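Local coordinates for SIS domain protein (Listeria monocytogenes str. 4b F2365, PDB 3FXA), which is probably a sugar-phosphate isomerase whose SIS domain would bind a phosphorylated sugar, at the interface of chains A and B and the interface of chains A and C. Residues are numbered along the deposited sequence; one frame, centred on the assembly and turned at random. Chains: chain A/B/C, SIS domain protein.

Contact 1: the interface of chains A and B. Residues chain A 18-19, 22, 161; chain B 18-19, 22, 161.
The backbone carbonyl oxygen of A:Ala19 faces the methyl carbon CB of B:Ala19 at 3.8 Å; this is a packing contact, and the residues gathered here meet mainly through apolar groups. On one flank, CG2 of A:Ile22 reaches over the partner helix to the backbone N of B:Ala19 at 3.8 Å, and the two-fold repeats this with the chains exchanged. Each isoleucine therefore divides its work: the CG2 branch lies against the alanine turn of the other chain, while the CG1-CD1 branch points inward. CG1 stands opposite the carbonyl carbon (chi1 -60°) and the chain then runs extended to CD1 (chi2 175°), which directs the two isoleucines at each other, tip to tip. Their CD1 separation is modelled too short to be trusted. Each CD1 also lies next to the selenium SE of the other chain's Met161, but these distances are doubtful because CD1 is crowded in the model. The two selenomethionines depart from perfect symmetry: the bent tail of B:Met161 brings its CE methyl to CG of A:Met161 at 3.6 Å and to the backbone O of the same residue at 3.8 Å. Beside them, the aliphatic CB of A:Glu18 only brushes CG2 of B:Ile22, at 4.2 Å. In the fold, helices 4-23 and 157-177 of both subunits pack here around the two-fold axis.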
loop_
_atom_site.group_PDB
_atom_site.type_symbol
_atom_site.label_atom_id
_atom_site.label_comp_id
_atom_site.label_asym_id
_atom_site.label_seq_id
_atom_site.Cartn_x
_atom_site.Cartn_y
_atom_site.Cartn_z
ATOM N N GLU A 18 6.062 -3.330 -27.189
ATOM C CA GLU A 18 5.084 -3.794 -26.179
ATOM C C GLU A 18 3.937 -4.568 -26.829
ATOM O O GLU A 18 3.574 -5.640 -26.356
ATOM C CB GLU A 18 4.573 -2.644 -25.310
ATOM C CG GLU A 18 5.679 -2.159 -24.384
ATOM C CD GLU A 18 5.182 -1.209 -23.322
ATOM O OE1 GLU A 18 4.296 -0.372 -23.580
ATOM O OE2 GLU A 18 5.702 -1.314 -22.205
ATOM N N ALA A 19 3.394 -4.049 -27.935
ATOM C CA ALA A 19 2.350 -4.786 -28.664
ATOM C C ALA A 19 2.859 -6.163 -29.102
ATOM O O ALA A 19 2.141 -7.160 -28.950
ATOM C CB ALA A 19 1.863 -3.990 -29.883
ATOM N N ILE A 22 3.010 -8.802 -26.269
ATOM C CA ILE A 22 1.697 -9.371 -25.934
ATOM C C ILE A 22 1.255 -10.299 -27.056
ATOM O O ILE A 22 0.736 -11.374 -26.783
ATOM C CB ILE A 22 0.616 -8.303 -25.750
ATOM C CG1 ILE A 22 1.014 -7.357 -24.628
ATOM C CG2 ILE A 22 -0.761 -8.932 -25.436
ATOM C CD1 ILE A 22 0.098 -6.270 -24.498
HETATM N N MSE A 161 4.287 -6.041 -18.753
HETATM C CA MSE A 161 3.068 -6.053 -19.552
HETATM C C MSE A 161 2.690 -7.481 -19.947
HETATM O O MSE A 161 1.514 -7.841 -19.865
HETATM C CB MSE A 161 3.209 -5.171 -20.794
HETATM C CG MSE A 161 1.894 -4.820 -21.389
HETATM SE SE MSE A 161 2.067 -3.246 -22.473
HETATM C CE MSE A 161 2.676 -1.988 -21.138
ATOM N N GLU B 18 -5.790 -7.083 -26.363
ATOM C CA GLU B 18 -4.797 -6.293 -25.618
ATOM C C GLU B 18 -3.656 -5.809 -26.516
ATOM O O GLU B 18 -3.233 -4.662 -26.419
ATOM C CB GLU B 18 -4.307 -7.041 -24.368
ATOM C CG GLU B 18 -5.364 -7.098 -23.312
ATOM C CD GLU B 18 -4.853 -7.602 -21.977
ATOM O OE1 GLU B 18 -4.120 -8.611 -21.946
ATOM O OE2 GLU B 18 -5.229 -6.979 -20.962
ATOM N N ALA B 19 -3.158 -6.657 -27.406
ATOM C CA ALA B 19 -2.116 -6.228 -28.359
ATOM C C ALA B 19 -2.661 -5.135 -29.272
ATOM O O ALA B 19 -1.951 -4.173 -29.541
ATOM C CB ALA B 19 -1.622 -7.402 -29.196
ATOM N N ILE B 22 -2.733 -1.624 -27.642
ATOM C CA ILE B 22 -1.418 -0.994 -27.587
ATOM C C ILE B 22 -1.000 -0.524 -28.984
ATOM O O ILE B 22 -0.565 0.627 -29.162
ATOM C CB ILE B 22 -0.361 -1.938 -27.019
ATOM C CG1 ILE B 22 -0.770 -2.343 -25.596
ATOM C CG2 ILE B 22 1.033 -1.252 -27.000
ATOM C CD1 ILE B 22 0.121 -3.317 -25.041
HETATM N N MSE B 161 -4.065 -1.394 -19.581
HETATM C CA MSE B 161 -2.866 -1.681 -20.346
HETATM C C MSE B 161 -2.469 -0.528 -21.278
HETATM O O MSE B 161 -1.295 -0.241 -21.438
HETATM C CB MSE B 161 -3.070 -2.963 -21.131
HETATM C CG MSE B 161 -1.861 -3.391 -21.885
HETATM SE SE MSE B 161 -1.779 -5.292 -21.979
HETATM C CE MSE B 161 -1.433 -5.499 -20.076
#

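Contact 2: the interface of chains A and B. Residues chain A 61-62, 65; chain B 54-55, 58.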
loop_
_atom_site.group_PDB
_atom_site.type_symbol
_atom_site.label_atom_id
_atom_site.label_comp_id
_atom_site.label_asym_id
_atom_site.label_seq_id
_atom_site.Cartn_x
_atom_site.Cartn_y
_atom_site.Cartn_z
ATOM N N LYS A 61 0.107 -6.598 -7.880
ATOM C CA LYS A 61 -1.024 -5.772 -7.467
ATOM C C LYS A 61 -2.124 -5.753 -8.547
ATOM O O LYS A 61 -3.310 -5.663 -8.211
ATOM C CB LYS A 61 -0.573 -4.377 -7.084
ATOM C CG LYS A 61 0.236 -4.387 -5.792
ATOM C CD LYS A 61 0.905 -3.051 -5.532
ATOM C CE LYS A 61 1.801 -3.129 -4.274
ATOM N NZ LYS A 61 2.585 -1.898 -3.955
ATOM N N LYS A 62 -1.729 -5.875 -9.825
ATOM C CA LYS A 62 -2.719 -5.872 -10.914
ATOM C C LYS A 62 -3.507 -7.200 -10.839
ATOM O O LYS A 62 -4.748 -7.195 -10.872
ATOM C CB LYS A 62 -2.054 -5.615 -12.276
ATOM C CG LYS A 62 -2.961 -4.907 -13.290
ATOM C CD LYS A 62 -4.170 -5.719 -13.650
ATOM C CE LYS A 62 -5.050 -5.035 -14.612
ATOM N NZ LYS A 62 -6.099 -5.947 -15.141
ATOM N N HIS A 65 -5.916 -6.921 -7.790
ATOM C CA HIS A 65 -7.129 -6.151 -8.072
ATOM C C HIS A 65 -8.154 -6.923 -8.947
ATOM O O HIS A 65 -9.340 -7.051 -8.589
ATOM C CB HIS A 65 -6.823 -4.809 -8.744
ATOM C CG HIS A 65 -8.063 -4.046 -9.129
ATOM N ND1 HIS A 65 -8.822 -3.352 -8.209
ATOM C CD2 HIS A 65 -8.729 -3.960 -10.307
ATOM C CE1 HIS A 65 -9.875 -2.842 -8.810
ATOM N NE2 HIS A 65 -9.846 -3.194 -10.084
ATOM N N GLY B 54 -9.081 1.669 -7.998
ATOM C CA GLY B 54 -9.157 0.357 -8.574
ATOM C C GLY B 54 -8.081 0.100 -9.617
ATOM O O GLY B 54 -6.892 0.342 -9.355
ATOM N N THR B 55 -8.490 -0.347 -10.814
ATOM C CA THR B 55 -7.523 -0.693 -11.869
ATOM C C THR B 55 -6.712 0.539 -12.331
ATOM O O THR B 55 -5.539 0.388 -12.674
ATOM C CB THR B 55 -8.177 -1.497 -13.023
ATOM O OG1 THR B 55 -7.176 -2.082 -13.853
ATOM C CG2 THR B 55 -9.135 -0.642 -13.819
ATOM N N VAL B 58 -3.896 0.817 -9.986
ATOM C CA VAL B 58 -2.786 -0.071 -10.285
ATOM C C VAL B 58 -1.937 0.544 -11.390
ATOM O O VAL B 58 -0.723 0.530 -11.284
ATOM C CB VAL B 58 -3.216 -1.485 -10.634
ATOM C CG1 VAL B 58 -1.961 -2.341 -10.830
ATOM C CG2 VAL B 58 -4.116 -2.053 -9.502
HETATM O O HOH W 1 -8.134 -4.036 -15.440
#
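This is a two-fold interface between identical subunits, in which helix 55-69 of one chain packs against the start of the same helix in the other and so helps to pair A with B. One contact sets a ring over a backbone. A:His65 holds its imidazole out with CG opposite the backbone N (chi1 176°), and one ring face lies over the peptide linking B:Gly54 to B:Thr55. The carbonyl carbon C of B:Gly54 lies over that face, 3.7 Å from the ring centroid, so the peptide packs on the ring, and CA of B:Gly54 lies 3.3 Å from CE1 of A:His65. The backbone N of B:Thr55 comes to 3.2 Å from NE2 of A:His65 from above the ring plane, near the rim, and is packing against the face. Next to the ring, CG1 of B:Val58 meets CB of A:Lys62 at 3.6 Å, the two side chains crossing nearly at right angles, while CG2 of B:Val58 faces CB of A:His65 at 3.9 Å. The glycine-rich turn touched here probably belongs to the phosphosugar-binding loop typical of SIS domains, which the partner histidine could help to position. Bent at chi2, A:Lys62 runs alongside B:Thr55, and a water joins the chains, 2.8 Å from the side-chain nitrogen NZ of A:Lys62 and 2.7 Å from the hydroxyl OG1 of B:Thr55.

Contact 3: the interface of chains A and C. Residues chain A 47, 88-89, 91; chain C 68, 71, 73.
Bends at chi2 in both A:Gln91 (-61°) and C:Glu71 (-70°) fold the two side chains until amide and carboxylate meet across the interface. NE2 of A:Gln91 donates to OE1 of C:Glu71 at 2.9 Å, and the bond is almost straight at the hydrogen (176°). The acceptor lies in the plane of the amide, whereas the amide nitrogen approaches the carboxylate on its syn side, somewhat out of the carboxylate plane; the two flat groups are steeply turned against each other. The same NE2 also donates to the backbone O of A:Gly88 at 2.8 Å, a more bent bond within chain A. Two acceptors, one from each subunit, thus fix the amide's rotation. C:Pro73 supports the arrangement from beside it: its ring carbon CG touches CG of A:Gln91 at 3.5 Å, with the side chains crossing near a right angle. On the chain A side of the proline, facing its CB, the side-chain nitrogen NZ of A:Lys47 donates to the backbone O of A:Val89 at 2.7 Å, probably steadying the 3-10 turn 87-89 from its own chain. On that turn, A:Val89 lies alongside C:Asn68, CB to CG 3.8 Å; the N-H of A:Val89 points away from the asparagine carboxamide, so their proximity is packing. Together these contacts dock the turn and the following loop of A onto the end of helix 55-69 and the loop beyond it in C, probably helping to hold the four-subunit assembly together.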
loop_
_atom_site.group_PDB
_atom_site.type_symbol
_atom_site.label_atom_id
_atom_site.label_comp_id
_atom_site.label_asym_id
_atom_site.label_seq_id
_atom_site.Cartn_x
_atom_site.Cartn_y
_atom_site.Cartn_z
ATOM N N LYS A 47 -7.835 -18.116 -0.748
ATOM C CA LYS A 47 -7.543 -16.869 -1.454
ATOM C C LYS A 47 -6.242 -16.973 -2.199
ATOM O O LYS A 47 -5.463 -17.890 -1.987
ATOM C CB LYS A 47 -7.501 -15.701 -0.463
ATOM C CG LYS A 47 -6.405 -15.804 0.583
ATOM C CD LYS A 47 -6.564 -14.742 1.630
ATOM C CE LYS A 47 -5.554 -14.921 2.728
ATOM N NZ LYS A 47 -5.631 -16.245 3.426
ATOM N N GLY A 88 1.838 -15.011 7.827
ATOM C CA GLY A 88 0.626 -15.545 8.467
ATOM C C GLY A 88 -0.678 -15.378 7.672
ATOM O O GLY A 88 -1.652 -16.069 7.949
ATOM N N VAL A 89 -0.709 -14.480 6.683
ATOM C CA VAL A 89 -1.873 -14.318 5.788
ATOM C C VAL A 89 -2.078 -15.562 4.875
ATOM O O VAL A 89 -3.200 -15.807 4.429
ATOM C CB VAL A 89 -1.772 -13.015 4.907
ATOM C CG1 VAL A 89 -0.823 -13.223 3.729
ATOM C CG2 VAL A 89 -3.135 -12.573 4.368
ATOM N N GLN A 91 -2.447 -19.368 3.940
ATOM C CA GLN A 91 -3.014 -20.582 4.562
ATOM C C GLN A 91 -2.980 -21.780 3.591
ATOM O O GLN A 91 -2.712 -21.634 2.389
ATOM C CB GLN A 91 -4.415 -20.273 5.120
ATOM C CG GLN A 91 -4.412 -19.202 6.188
ATOM C CD GLN A 91 -3.583 -19.604 7.401
ATOM O OE1 GLN A 91 -3.664 -20.742 7.867
ATOM N NE2 GLN A 91 -2.797 -18.672 7.934
ATOM N N ASN C 68 -1.997 -11.011 11.416
ATOM C CA ASN C 68 -1.204 -11.972 10.628
ATOM C C ASN C 68 -0.093 -12.596 11.471
ATOM O O ASN C 68 0.090 -13.795 11.396
ATOM C CB ASN C 68 -0.643 -11.346 9.338
ATOM C CG ASN C 68 -1.695 -11.218 8.241
ATOM O OD1 ASN C 68 -2.422 -12.172 7.966
ATOM N ND2 ASN C 68 -1.799 -10.043 7.633
ATOM N N GLU C 71 -1.183 -15.735 13.309
ATOM C CA GLU C 71 -1.919 -16.724 12.509
ATOM C C GLU C 71 -3.435 -16.469 12.397
ATOM O O GLU C 71 -4.229 -17.392 12.392
ATOM C CB GLU C 71 -1.512 -18.177 12.896
ATOM C CG GLU C 71 -0.140 -18.615 12.367
ATOM C CD GLU C 71 -0.087 -18.818 10.828
ATOM O OE1 GLU C 71 -1.121 -19.192 10.231
ATOM O OE2 GLU C 71 1.011 -18.680 10.248
ATOM N N PRO C 73 -5.277 -14.743 9.599
ATOM C CA PRO C 73 -5.151 -14.061 8.288
ATOM C C PRO C 73 -5.947 -12.778 8.203
ATOM O O PRO C 73 -7.130 -12.764 8.574
ATOM C CB PRO C 73 -5.699 -15.087 7.286
ATOM C CG PRO C 73 -5.581 -16.371 7.967
ATOM C CD PRO C 73 -5.686 -16.146 9.419
#

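Contacts 1 and 2 belong to the same A-B interface, with C-alpha centres about 17 Å apart, so helices 4-23 and 157-177 and helix 55-69 fasten one pair of subunits at separate points. Contact 3 lies about 21 Å from contact 2 and 34 Å from contact 1, centre to centre, on a different two-fold interface. Helix 55-69 links the two interfaces: residues 55 to 65 of chains A and B serve contact 2, and C:Asn68, close to its C-terminal end, serves contact 3. Each copy can therefore use this helix toward two neighbours, consistent with a tetramer built as a pair of dimers, although the structure alone does not establish that state in solution.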